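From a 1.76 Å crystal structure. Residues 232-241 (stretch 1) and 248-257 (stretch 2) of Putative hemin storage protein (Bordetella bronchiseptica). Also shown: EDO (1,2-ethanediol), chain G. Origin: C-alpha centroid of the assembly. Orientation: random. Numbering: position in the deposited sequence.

Stretch 1, residues 232-241: ARNLYAQPVL
Stretch 2 (248-257) WYGQSLPEFL

The most distinctive feature of this contact is that a glutamine side chain bonds the main chain of the other stretch: Q251 reaches across in an m, t rotamer (chi3 -20°) and its OE1 accepts a hydrogen bond from the main-chain Y236 N (3.0 Å, 175° at the hydrogen). The N-H points almost straight at the oxygen, and the length of the glutamine suits it to carry an amide to that point. Q251 NE2 is satisfied elsewhere in the structure.

Stretch 1 runs as a strand through 232-235 (R233 phi/psi -140/139°, L235 -124/130°), then turns through A237 (-74/-31°) into a helix that includes 238-241, where V240 N and L241 N both bond to A237 O. Stretch 2 leaves a weakly bonded helical segment at G250, whose positive phi (73/25°) favours glycine, extends through Q251 and S252, and enters helix 253-257. S252 (chi1 t) caps that helix, its OG accepting a weak bond from E255 N (3.4 Å). Strand and helix run antiparallel at 170°, their axes 10.3 Å apart at closest approach; CA separations are 7.8 Å for R233-F256 and 6.1 Å for both P239-S252 and V240-L253.

F256 (chi1 -86°, chi2 34°) is wedged against the strand. The buried L235 (t, p) serves two neighbours with its branched end: CD1 lies over the F256 ring face, 4.3 Å from the centroid, while L235 CD2 meets L253 CD1 at 3.7 Å. V240 (t) extends this apolar patch, with CG1 3.9 Å from L253 CD2. R233 is fully extended (t, t, t), and F256 CZ lies over one face of its guanidinium, 3.2 Å from R233 CZ. Water 1 accepts from R233 NH1 (2.9 Å) and donates to G250 O (2.8 Å), so the arginine also reaches the loop.

At the other end, the buried Y249 (chi1 -85°, chi2 82°) combines packing with a polar anchor, as a tyrosine can: a ring face for P239 and a hydroxyl for Q238. P239 (ring C-gamma exo) directs CD over the face of the Y249 ring, 3.8 Å from the centroid and 4° off the normal. Y249 OH donates to Q238 OE1 (2.6 Å), which the t, t rotamer of Q238 brings to the ring edge. Water 2 accepts from Q238 N (2.9 Å) and donates to Y249 OH (3.0 Å). Y236 (chi1 -81°) packs CB 3.5 Å from Y249 CE2, and its OH donates to 1,2-ethanediol O2 (2.6 Å).

Water 3 joins P239 O (2.8 Å) to L253 N (2.9 Å). Together the stretches bury 706 Å², leaving Q251 O and S252 N unpartnered.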

# COMPACT_ATOMS: atom_id res chain seq x y z
N ALA A 232 -7.17 -4.79 -1.20
CA ALA A 232 -5.88 -5.33 -0.81
C ALA A 232 -5.19 -4.33 0.10
O ALA A 232 -5.53 -3.14 0.07
CB ALA A 232 -5.02 -5.64 -2.03
N ARG A 233 -4.24 -4.79 0.90
CA ARG A 233 -3.44 -3.86 1.69
C ARG A 233 -1.98 -4.31 1.70
O ARG A 233 -1.70 -5.50 1.80
CB ARG A 233 -3.99 -3.76 3.12
CG ARG A 233 -3.19 -2.76 4.02
CD ARG A 233 -3.94 -2.46 5.32
NE ARG A 233 -3.06 -1.80 6.30
CZ ARG A 233 -3.31 -1.75 7.60
NH1 ARG A 233 -4.43 -2.28 8.09
NH2 ARG A 233 -2.42 -1.18 8.42
N ASN A 234 -1.06 -3.35 1.59
CA ASN A 234 0.36 -3.64 1.72
C ASN A 234 0.73 -4.07 3.13
O ASN A 234 0.35 -3.41 4.11
CB ASN A 234 1.22 -2.42 1.36
CG ASN A 234 1.28 -2.15 -0.13
OD1 ASN A 234 1.13 -1.01 -0.55
ND2 ASN A 234 1.55 -3.18 -0.93
N LEU A 235 1.49 -5.16 3.22
CA LEU A 235 1.97 -5.69 4.49
C LEU A 235 3.49 -5.78 4.44
O LEU A 235 4.05 -6.33 3.49
CB LEU A 235 1.36 -7.08 4.75
CG LEU A 235 1.86 -7.88 5.96
CD1 LEU A 235 1.58 -7.13 7.27
CD2 LEU A 235 1.20 -9.25 5.98
N TYR A 236 4.14 -5.25 5.47
CA TYR A 236 5.59 -5.37 5.60
C TYR A 236 6.00 -6.80 5.96
O TYR A 236 5.25 -7.53 6.61
CB TYR A 236 6.10 -4.41 6.66
CG TYR A 236 6.28 -2.99 6.18
CD1 TYR A 236 7.42 -2.62 5.48
CD2 TYR A 236 5.32 -2.02 6.43
CE1 TYR A 236 7.60 -1.32 5.03
CE2 TYR A 236 5.49 -0.71 5.98
CZ TYR A 236 6.63 -0.37 5.29
OH TYR A 236 6.81 0.92 4.85
N ALA A 237 7.21 -7.19 5.57
CA ALA A 237 7.68 -8.55 5.81
C ALA A 237 8.05 -8.82 7.26
O ALA A 237 7.93 -9.96 7.72
CB ALA A 237 8.88 -8.85 4.92
N GLN A 238 8.52 -7.82 8.00
CA GLN A 238 8.99 -8.11 9.36
C GLN A 238 7.88 -8.69 10.27
O GLN A 238 8.13 -9.67 10.98
CB GLN A 238 9.64 -6.86 9.99
CG GLN A 238 10.47 -7.15 11.23
CD GLN A 238 11.23 -5.93 11.75
OE1 GLN A 238 11.38 -4.92 11.05
NE2 GLN A 238 11.72 -6.02 12.98
N PRO A 239 6.66 -8.12 10.24
CA PRO A 239 5.60 -8.75 11.05
C PRO A 239 5.26 -10.20 10.67
O PRO A 239 4.67 -10.92 11.47
CB PRO A 239 4.38 -7.85 10.80
CG PRO A 239 4.95 -6.53 10.44
CD PRO A 239 6.22 -6.82 9.68
N VAL A 240 5.62 -10.62 9.45
CA VAL A 240 5.42 -12.00 9.03
C VAL A 240 6.57 -12.89 9.51
O VAL A 240 6.36 -13.95 10.09
CB VAL A 240 5.28 -12.08 7.51
CG1 VAL A 240 5.06 -13.54 7.05
CG2 VAL A 240 4.16 -11.17 7.03
N LEU A 241 7.80 -12.43 9.28
CA LEU A 241 8.98 -13.21 9.65
C LEU A 241 9.17 -13.24 11.16
O LEU A 241 9.64 -14.24 11.72
CB LEU A 241 10.23 -12.65 8.98
CG LEU A 241 10.26 -12.82 7.45
CD1 LEU A 241 11.39 -12.01 6.83
CD2 LEU A 241 10.38 -14.29 7.09
N TRP A 248 5.36 -2.90 16.81
CA TRP A 248 5.85 -1.60 16.35
C TRP A 248 5.62 -1.36 14.86
O TRP A 248 6.18 -0.43 14.28
CB TRP A 248 7.33 -1.39 16.73
CG TRP A 248 8.31 -2.42 16.28
CD1 TRP A 248 8.98 -2.46 15.08
CD2 TRP A 248 8.75 -3.57 17.02
NE1 TRP A 248 9.81 -3.56 15.04
CE2 TRP A 248 9.68 -4.26 16.22
CE3 TRP A 248 8.44 -4.08 18.28
CZ2 TRP A 248 10.31 -5.43 16.64
CZ3 TRP A 248 9.06 -5.25 18.70
CH2 TRP A 248 9.98 -5.91 17.87
N TYR A 249 4.77 -2.19 14.26
CA TYR A 249 4.29 -1.96 12.90
C TYR A 249 2.80 -1.62 12.83
O TYR A 249 2.38 -0.88 11.94
CB TYR A 249 4.56 -3.18 12.02
CG TYR A 249 5.93 -3.23 11.40
CD1 TYR A 249 7.02 -3.71 12.11
CD2 TYR A 249 6.14 -2.82 10.08
CE1 TYR A 249 8.29 -3.77 11.55
CE2 TYR A 249 7.40 -2.89 9.49
CZ TYR A 249 8.47 -3.37 10.23
OH TYR A 249 9.73 -3.43 9.67
N GLY A 250 2.00 -2.19 13.72
CA GLY A 250 0.56 -1.96 13.63
C GLY A 250 -0.05 -2.72 12.46
O GLY A 250 -1.10 -2.34 11.93
N GLN A 251 0.63 -3.80 12.06
CA GLN A 251 0.16 -4.68 10.99
C GLN A 251 0.34 -6.13 11.42
O GLN A 251 1.19 -6.41 12.26
CB GLN A 251 0.93 -4.44 9.69
CG GLN A 251 0.95 -3.00 9.20
CD GLN A 251 1.67 -2.87 7.87
OE1 GLN A 251 2.45 -3.74 7.50
NE2 GLN A 251 1.40 -1.78 7.16
N SER A 252 -0.42 -7.04 10.83
CA SER A 252 -0.45 -8.44 11.26
C SER A 252 -0.91 -9.33 10.11
O SER A 252 -1.90 -9.01 9.47
CB SER A 252 -1.39 -8.63 12.46
OG SER A 252 -1.77 -9.97 12.61
N LEU A 253 -0.22 -10.44 9.86
CA LEU A 253 -0.64 -11.31 8.76
C LEU A 253 -1.98 -11.99 9.03
O LEU A 253 -2.86 -11.95 8.17
CB LEU A 253 0.45 -12.34 8.44
CG LEU A 253 0.07 -13.36 7.35
CD1 LEU A 253 -0.33 -12.65 6.05
CD2 LEU A 253 1.23 -14.31 7.12
N PRO A 254 -2.16 -12.61 10.21
CA PRO A 254 -3.46 -13.27 10.45
C PRO A 254 -4.66 -12.32 10.36
O PRO A 254 -5.69 -12.69 9.79
CB PRO A 254 -3.33 -13.81 11.88
CG PRO A 254 -1.89 -13.94 12.11
CD PRO A 254 -1.22 -12.87 11.33
N GLU A 255 -4.52 -11.13 10.93
CA GLU A 255 -5.61 -10.16 10.94
C GLU A 255 -5.86 -9.62 9.53
O GLU A 255 -7.00 -9.38 9.15
CB GLU A 255 -5.31 -9.01 11.90
CG GLU A 255 -5.26 -9.43 13.37
CD GLU A 255 -6.58 -10.00 13.85
OE1 GLU A 255 -7.64 -9.45 13.48
OE2 GLU A 255 -6.57 -10.99 14.61
N PHE A 256 -4.79 -9.43 8.75
CA PHE A 256 -4.95 -8.97 7.37
C PHE A 256 -5.67 -10.02 6.55
O PHE A 256 -6.56 -9.71 5.75
CB PHE A 256 -3.59 -8.67 6.71
CG PHE A 256 -3.06 -7.27 6.97
CD1 PHE A 256 -3.30 -6.62 8.17
CD2 PHE A 256 -2.31 -6.62 6.00
CE1 PHE A 256 -2.80 -5.33 8.39
CE2 PHE A 256 -1.81 -5.33 6.22
CZ PHE A 256 -2.05 -4.70 7.43
N LEU A 257 -5.30 -11.29 6.76
CA LEU A 257 -5.90 -12.37 5.98
C LEU A 257 -7.39 -12.48 6.25
O LEU A 257 -8.16 -12.90 5.39
CB LEU A 257 -5.21 -13.71 6.28
CG LEU A 257 -3.82 -13.92 5.67
CD1 LEU A 257 -3.14 -15.15 6.29
CD2 LEU A 257 -3.91 -14.05 4.15
C1 EDO G . 6.14 4.24 4.35
O1 EDO G . 4.86 4.44 3.72
C2 EDO G . 5.95 3.96 5.83
O2 EDO G . 5.36 2.67 6.02
O HOH W 1 -3.61 -2.77 10.84
O HOH W 2 9.45 -5.18 7.20
O HOH W 3 1.91 -11.21 11.75